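Local coordinates for histone deacetylase complex subunit SAP18 (Mus musculus, PDB 4A6Q), which enhances transcriptional repression by the SIN3-HDAC1 complex and serves as an auxiliary component of the splicing-dependent exon junction complex, at residues A[30-35]-A[56-61]; A[90-95]-A[130-135]. All blocks are in the same frame, centred on the assembly; numbering follows the deposited sequence.

Interaction 1: residues A[30-35]-A[56-61]; sequences LRVFTT and LQIYTW. With IPA (isopropyl alcohol), chain B.
L30 and V32 face I58 and L56 in two hydrogen-bonded pairs of an antiparallel strand pairing, with R31 opposite Q57 in the non-hydrogen-bonded pair between them. L30, the residue most buried by the contact, is gripped at both backbone ends: its N gives a nearly straight bond to I58 O (2.8 Å, 176° at the hydrogen), and its O receives I58 N at 2.9 Å. The same carbonyl also takes a CA-H...O contact from Q57. The CD2 methyl of L30 meets T60 CG2 at 4.1 Å, the two side chains crossing at a slant. V32 repeats the scheme with L56, each N bonded to the other's O at 2.8 Å. With CG1 of V32 anti to the backbone N (chi1 180°), its CG2 meets I58 CD1 at 4.1 Å. L69, L72, V73 and V76 of helix 66-76 receive L30, L56 and I58, as expected of the helix packed on the sheet in a ubiquitin-like fold. Farther along, T34 OG1 hydrogen-bonds O2 of an isopropyl alcohol (2.8 Å), probably from the crystallisation liquor. R31 and Q57 run side by side, R31 NE 4.0 Å from Q57 NE2, with guanidinium and amide planes 70° apart. Two donors cannot bond each other; E55 OE2 serves both, through a salt bridge to R31 and a hydrogen bond to Q57. An apolar, helix-covered face thus lies behind a polar R31-Q57 pair that shares one carboxylate.

Interaction 2: residues A[90-95]-A[130-135]; sequences AIVFMD and GDYLDI
A90 pairs with D134 and V92 with Y132 through four backbone hydrogen bonds, which join antiparallel strands 86-94 and 132-138. D134 N to A90 O is the straightest (2.8 Å, 175°); Y132 N meets V92 O at the same length. V92 N approaches Y132 O from a position tilted 32° off the carbonyl plane, and that oxygen also receives a CA-H...O contact from I91. The apolar contacts divide between the two faces. On one, V92 CG1 lies at the edge of the Y132 ring, 4.1 Å from CD2, while its CG2 rests on D134 CB; on the other, I91 CG1 meets L133 CD1 at 4.2 Å. Y132 also packs against F33, F46 and Y101. Among the polar groups, D131 sits at the strand end, where chi1 of -63° sets its CG beside the backbone N and 3.8 Å from F93 CB. OD1 lies 2.8 Å from a water that accepts M94 N-H and can donate to this oxygen, while OD2 faces I91 CG2 and takes the backbone N-H of Q128. An alanine at D131 would probably leave the backbone N-H of Q128 without its carboxylate acceptor and the water at M94 N less firmly held. The buried carboxylate of D134 is met by H40 and H41, one at each oxygen. The chemistry thus grades along the strands, from a water-bridged end, through apolar packing, to a carboxylate whose two imidazole partners may favour its charged form.

In the fold
Both interactions belong to one mixed sheet and meet where strands 28-35 and 132-138 run parallel: F33 is probably hydrogen-bonded through its N to L133 O and through its O to I135 N, while V32 CG1 packs on I135 CD1. Interaction 1 attaches the outermost strand 56-60 and is partly buried, apolar beneath helix 66-76 but polar at R31 and Q57. Interaction 2 lies deeper, between two inner strands, with strand 101-110 beyond 86-94. Its carboxylates differ in setting, D134 being buried and D131 in contact with water, whereas interaction 1 draws on a carboxylate just before its second strand. Part of interaction 2 falls in the region implicated, by similarity, in splicing regulation.

Interaction 1: residues A[30-35]-A[56-61]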
loop_
_atom_site.group_PDB
_atom_site.type_symbol
_atom_site.label_atom_id
_atom_site.label_comp_id
_atom_site.label_asym_id
_atom_site.label_seq_id
_atom_site.Cartn_x
_atom_site.Cartn_y
_atom_site.Cartn_z
ATOM N N LEU A 30 -8.769 -3.221 -5.442
ATOM C CA LEU A 30 -7.990 -2.793 -4.272
ATOM C C LEU A 30 -8.916 -2.073 -3.285
ATOM O O LEU A 30 -9.606 -1.156 -3.663
ATOM C CB LEU A 30 -6.921 -1.826 -4.754
ATOM C CG LEU A 30 -6.013 -1.179 -3.691
ATOM C CD1 LEU A 30 -5.178 -2.266 -3.029
ATOM C CD2 LEU A 30 -5.159 -0.086 -4.292
ATOM N N ARG A 31 -8.912 -2.509 -2.029
ATOM C CA ARG A 31 -9.732 -1.883 -0.976
ATOM C C ARG A 31 -8.823 -0.983 -0.142
ATOM O O ARG A 31 -7.837 -1.454 0.447
ATOM C CB ARG A 31 -10.370 -2.969 -0.106
ATOM C CG ARG A 31 -11.295 -3.926 -0.932
ATOM C CD ARG A 31 -11.874 -5.042 -0.066
ATOM N NE ARG A 31 -12.834 -4.522 0.899
ATOM C CZ ARG A 31 -13.463 -5.255 1.809
ATOM N NH1 ARG A 31 -13.234 -6.567 1.902
ATOM N NH2 ARG A 31 -14.308 -4.671 2.651
ATOM N N VAL A 32 -9.127 0.311 -0.151
ATOM C CA VAL A 32 -8.280 1.318 0.497
ATOM C C VAL A 32 -9.044 1.936 1.649
ATOM O O VAL A 32 -10.185 2.363 1.489
ATOM C CB VAL A 32 -7.954 2.428 -0.512
ATOM C CG1 VAL A 32 -7.077 3.499 0.130
ATOM C CG2 VAL A 32 -7.239 1.829 -1.725
ATOM N N PHE A 33 -8.430 1.933 2.825
ATOM C CA PHE A 33 -9.013 2.548 3.988
ATOM C C PHE A 33 -8.168 3.756 4.294
ATOM O O PHE A 33 -6.972 3.746 4.006
ATOM C CB PHE A 33 -9.010 1.541 5.141
ATOM C CG PHE A 33 -9.829 0.304 4.831
ATOM C CD1 PHE A 33 -9.261 -0.782 4.189
ATOM C CD2 PHE A 33 -11.185 0.258 5.143
ATOM C CE1 PHE A 33 -10.009 -1.897 3.878
ATOM C CE2 PHE A 33 -11.942 -0.863 4.852
ATOM C CZ PHE A 33 -11.358 -1.933 4.185
ATOM N N THR A 34 -8.798 4.783 4.828
ATOM C CA THR A 34 -8.077 6.039 5.074
ATOM C C THR A 34 -8.378 6.562 6.472
ATOM O O THR A 34 -9.431 6.281 7.047
ATOM C CB THR A 34 -8.405 7.162 4.018
ATOM O OG1 THR A 34 -9.816 7.436 4.005
ATOM C CG2 THR A 34 -7.988 6.741 2.596
ATOM N N THR A 35 -7.430 7.320 7.019
ATOM C CA THR A 35 -7.671 8.022 8.278
ATOM C C THR A 35 -7.295 9.482 8.154
ATOM O O THR A 35 -6.537 9.869 7.259
ATOM C CB THR A 35 -6.846 7.450 9.462
ATOM O OG1 THR A 35 -5.454 7.795 9.285
ATOM C CG2 THR A 35 -6.985 5.954 9.560
ATOM N N LEU A 56 -12.550 3.060 0.113
ATOM C CA LEU A 56 -12.533 3.447 -1.292
ATOM C C LEU A 56 -12.095 2.220 -2.074
ATOM O O LEU A 56 -11.097 1.613 -1.743
ATOM C CB LEU A 56 -11.507 4.569 -1.491
ATOM C CG LEU A 56 -11.112 4.970 -2.902
ATOM C CD1 LEU A 56 -12.353 5.378 -3.624
ATOM C CD2 LEU A 56 -10.083 6.112 -2.882
ATOM N N GLN A 57 -12.820 1.858 -3.122
ATOM C CA GLN A 57 -12.408 0.722 -3.942
ATOM C C GLN A 57 -11.897 1.172 -5.286
ATOM O O GLN A 57 -12.459 2.087 -5.883
ATOM C CB GLN A 57 -13.569 -0.290 -4.108
ATOM C CG GLN A 57 -13.855 -0.947 -2.787
ATOM C CD GLN A 57 -14.898 -2.039 -2.860
ATOM O OE1 GLN A 57 -15.398 -2.380 -3.944
ATOM N NE2 GLN A 57 -15.207 -2.624 -1.708
ATOM N N ILE A 58 -10.806 0.541 -5.753
ATOM C CA ILE A 58 -10.116 0.990 -6.966
ATOM C C ILE A 58 -9.770 -0.232 -7.815
ATOM O O ILE A 58 -9.414 -1.259 -7.277
ATOM C CB ILE A 58 -8.791 1.709 -6.586
ATOM C CG1 ILE A 58 -9.117 3.046 -5.901
ATOM C CG2 ILE A 58 -7.865 1.916 -7.785
ATOM C CD1 ILE A 58 -7.865 3.753 -5.348
ATOM N N TYR A 59 -9.963 -0.129 -9.133
ATOM C CA TYR A 59 -9.449 -1.148 -10.037
ATOM C C TYR A 59 -8.062 -0.706 -10.459
ATOM O O TYR A 59 -7.890 0.407 -10.996
ATOM C CB TYR A 59 -10.313 -1.224 -11.297
ATOM C CG TYR A 59 -11.646 -1.884 -11.129
ATOM C CD1 TYR A 59 -11.748 -3.112 -10.524
ATOM C CD2 TYR A 59 -12.804 -1.254 -11.562
ATOM C CE1 TYR A 59 -12.999 -3.737 -10.373
ATOM C CE2 TYR A 59 -14.033 -1.849 -11.416
ATOM C CZ TYR A 59 -14.118 -3.082 -10.822
ATOM O OH TYR A 59 -15.351 -3.672 -10.676
ATOM N N THR A 60 -7.070 -1.572 -10.295
ATOM C CA THR A 60 -5.703 -1.214 -10.610
ATOM C C THR A 60 -4.922 -2.480 -10.912
ATOM O O THR A 60 -5.515 -3.542 -11.117
ATOM C CB THR A 60 -5.072 -0.357 -9.471
ATOM O OG1 THR A 60 -3.829 0.230 -9.912
ATOM C CG2 THR A 60 -4.843 -1.187 -8.188
ATOM N N TRP A 61 -3.600 -2.365 -10.938
ATOM C CA TRP A 61 -2.710 -3.469 -11.287
ATOM C C TRP A 61 -1.541 -3.550 -10.291
ATOM O O TRP A 61 -1.373 -2.660 -9.466
ATOM C CB TRP A 61 -2.175 -3.306 -12.708
ATOM C CG TRP A 61 -3.236 -3.424 -13.770
ATOM C CD1 TRP A 61 -3.599 -4.564 -14.478
ATOM C CD2 TRP A 61 -4.080 -2.374 -14.240
ATOM N NE1 TRP A 61 -4.622 -4.254 -15.352
ATOM C CE2 TRP A 61 -4.930 -2.923 -15.226
ATOM C CE3 TRP A 61 -4.192 -1.006 -13.933
ATOM C CZ2 TRP A 61 -5.880 -2.156 -15.906
ATOM C CZ3 TRP A 61 -5.128 -0.261 -14.593
ATOM C CH2 TRP A 61 -5.970 -0.830 -15.567
HETATM C C1 IPA B . -9.921 10.976 4.490
HETATM C C2 IPA B . -10.724 10.563 5.718
HETATM C C3 IPA B . -12.207 10.580 5.360
HETATM O O2 IPA B . -10.367 9.252 6.123
#

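Interaction 2: residues A[90-95]-A[130-135]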
loop_
_atom_site.group_PDB
_atom_site.type_symbol
_atom_site.label_atom_id
_atom_site.label_comp_id
_atom_site.label_asym_id
_atom_site.label_seq_id
_atom_site.Cartn_x
_atom_site.Cartn_y
_atom_site.Cartn_z
ATOM N N ALA A 90 0.360 1.928 4.312
ATOM C CA ALA A 90 0.683 0.673 4.966
ATOM C C ALA A 90 -0.139 -0.438 4.331
ATOM O O ALA A 90 -1.249 -0.180 3.881
ATOM C CB ALA A 90 0.370 0.743 6.449
ATOM N N ILE A 91 0.391 -1.656 4.324
ATOM C CA ILE A 91 -0.377 -2.826 3.867
ATOM C C ILE A 91 -0.870 -3.573 5.088
ATOM O O ILE A 91 -0.121 -3.792 6.051
ATOM C CB ILE A 91 0.509 -3.735 3.013
ATOM C CG1 ILE A 91 0.832 -3.063 1.686
ATOM C CG2 ILE A 91 -0.260 -5.028 2.709
ATOM C CD1 ILE A 91 1.978 -3.764 0.873
ATOM N N VAL A 92 -2.171 -3.849 5.100
ATOM C CA VAL A 92 -2.812 -4.620 6.160
ATOM C C VAL A 92 -3.069 -6.016 5.609
ATOM O O VAL A 92 -3.737 -6.161 4.586
ATOM C CB VAL A 92 -4.147 -3.945 6.574
ATOM C CG1 VAL A 92 -4.870 -4.787 7.655
ATOM C CG2 VAL A 92 -3.879 -2.489 7.068
ATOM N N PHE A 93 -2.536 -7.042 6.263
ATOM C CA PHE A 93 -2.504 -8.379 5.702
ATOM C C PHE A 93 -2.798 -9.411 6.755
ATOM O O PHE A 93 -2.589 -9.204 7.940
ATOM C CB PHE A 93 -1.163 -8.685 5.002
ATOM C CG PHE A 93 0.070 -8.584 5.883
ATOM C CD1 PHE A 93 0.586 -7.346 6.228
ATOM C CD2 PHE A 93 0.772 -9.733 6.265
ATOM C CE1 PHE A 93 1.746 -7.216 7.001
ATOM C CE2 PHE A 93 1.936 -9.622 7.042
ATOM C CZ PHE A 93 2.421 -8.353 7.404
HETATM N N MSE A 94 -3.315 -10.540 6.326
HETATM C CA MSE A 94 -3.718 -11.573 7.274
HETATM C C MSE A 94 -2.583 -12.083 8.146
HETATM O O MSE A 94 -1.479 -12.380 7.671
HETATM C CB MSE A 94 -4.395 -12.733 6.540
HETATM C CG MSE A 94 -5.818 -12.413 6.163
HETATM SE SE MSE A 94 -6.769 -13.931 5.382
HETATM C CE MSE A 94 -5.362 -14.598 4.209
ATOM N N ASP A 95 -2.856 -12.184 9.440
ATOM C CA ASP A 95 -1.916 -12.719 10.411
ATOM C C ASP A 95 -1.984 -14.250 10.335
ATOM O O ASP A 95 -3.037 -14.840 10.542
ATOM C CB ASP A 95 -2.331 -12.174 11.782
ATOM C CG ASP A 95 -1.334 -12.479 12.885
ATOM O OD1 ASP A 95 -0.531 -13.434 12.772
ATOM O OD2 ASP A 95 -1.392 -11.732 13.890
ATOM N N GLY A 130 -6.226 -9.585 -1.598
ATOM C CA GLY A 130 -6.718 -10.084 -0.337
ATOM C C GLY A 130 -6.215 -9.170 0.759
ATOM O O GLY A 130 -6.824 -9.087 1.839
ATOM N N ASP A 131 -5.075 -8.532 0.500
ATOM C CA ASP A 131 -4.580 -7.542 1.467
ATOM C C ASP A 131 -5.374 -6.257 1.324
ATOM O O ASP A 131 -5.924 -5.974 0.259
ATOM C CB ASP A 131 -3.120 -7.173 1.203
ATOM C CG ASP A 131 -2.145 -8.324 1.355
ATOM O OD1 ASP A 131 -2.487 -9.391 1.953
ATOM O OD2 ASP A 131 -0.981 -8.160 0.895
ATOM N N TYR A 132 -5.339 -5.420 2.361
ATOM C CA TYR A 132 -5.923 -4.066 2.296
ATOM C C TYR A 132 -4.830 -3.017 2.281
ATOM O O TYR A 132 -3.693 -3.274 2.734
ATOM C CB TYR A 132 -6.844 -3.800 3.492
ATOM C CG TYR A 132 -7.824 -4.923 3.770
ATOM C CD1 TYR A 132 -8.712 -5.325 2.802
ATOM C CD2 TYR A 132 -7.869 -5.535 5.007
ATOM C CE1 TYR A 132 -9.627 -6.357 3.039
ATOM C CE2 TYR A 132 -8.768 -6.551 5.251
ATOM C CZ TYR A 132 -9.651 -6.944 4.268
ATOM O OH TYR A 132 -10.567 -7.969 4.496
ATOM N N LEU A 133 -5.143 -1.844 1.731
ATOM C CA LEU A 133 -4.211 -0.711 1.823
ATOM C C LEU A 133 -4.754 0.321 2.788
ATOM O O LEU A 133 -5.933 0.654 2.742
ATOM C CB LEU A 133 -4.067 -0.083 0.440
ATOM C CG LEU A 133 -2.876 0.834 0.220
ATOM C CD1 LEU A 133 -1.542 0.048 0.288
ATOM C CD2 LEU A 133 -3.048 1.462 -1.175
ATOM N N ASP A 134 -3.910 0.809 3.705
ATOM C CA ASP A 134 -4.374 1.798 4.687
ATOM C C ASP A 134 -3.566 3.061 4.472
ATOM O O ASP A 134 -2.339 3.009 4.410
ATOM C CB ASP A 134 -4.129 1.275 6.113
ATOM C CG ASP A 134 -4.968 1.984 7.142
ATOM O OD1 ASP A 134 -6.197 1.885 7.082
ATOM O OD2 ASP A 134 -4.416 2.611 8.070
ATOM N N ILE A 135 -4.227 4.198 4.351
ATOM C CA ILE A 135 -3.506 5.452 4.120
ATOM C C ILE A 135 -3.856 6.446 5.210
ATOM O O ILE A 135 -5.008 6.829 5.356
ATOM C CB ILE A 135 -3.855 6.067 2.748
ATOM C CG1 ILE A 135 -3.728 5.022 1.644
ATOM C CG2 ILE A 135 -2.982 7.310 2.494
ATOM C CD1 ILE A 135 -4.174 5.573 0.285
HETATM O O HOH W 1 -4.312 -10.556 3.650
#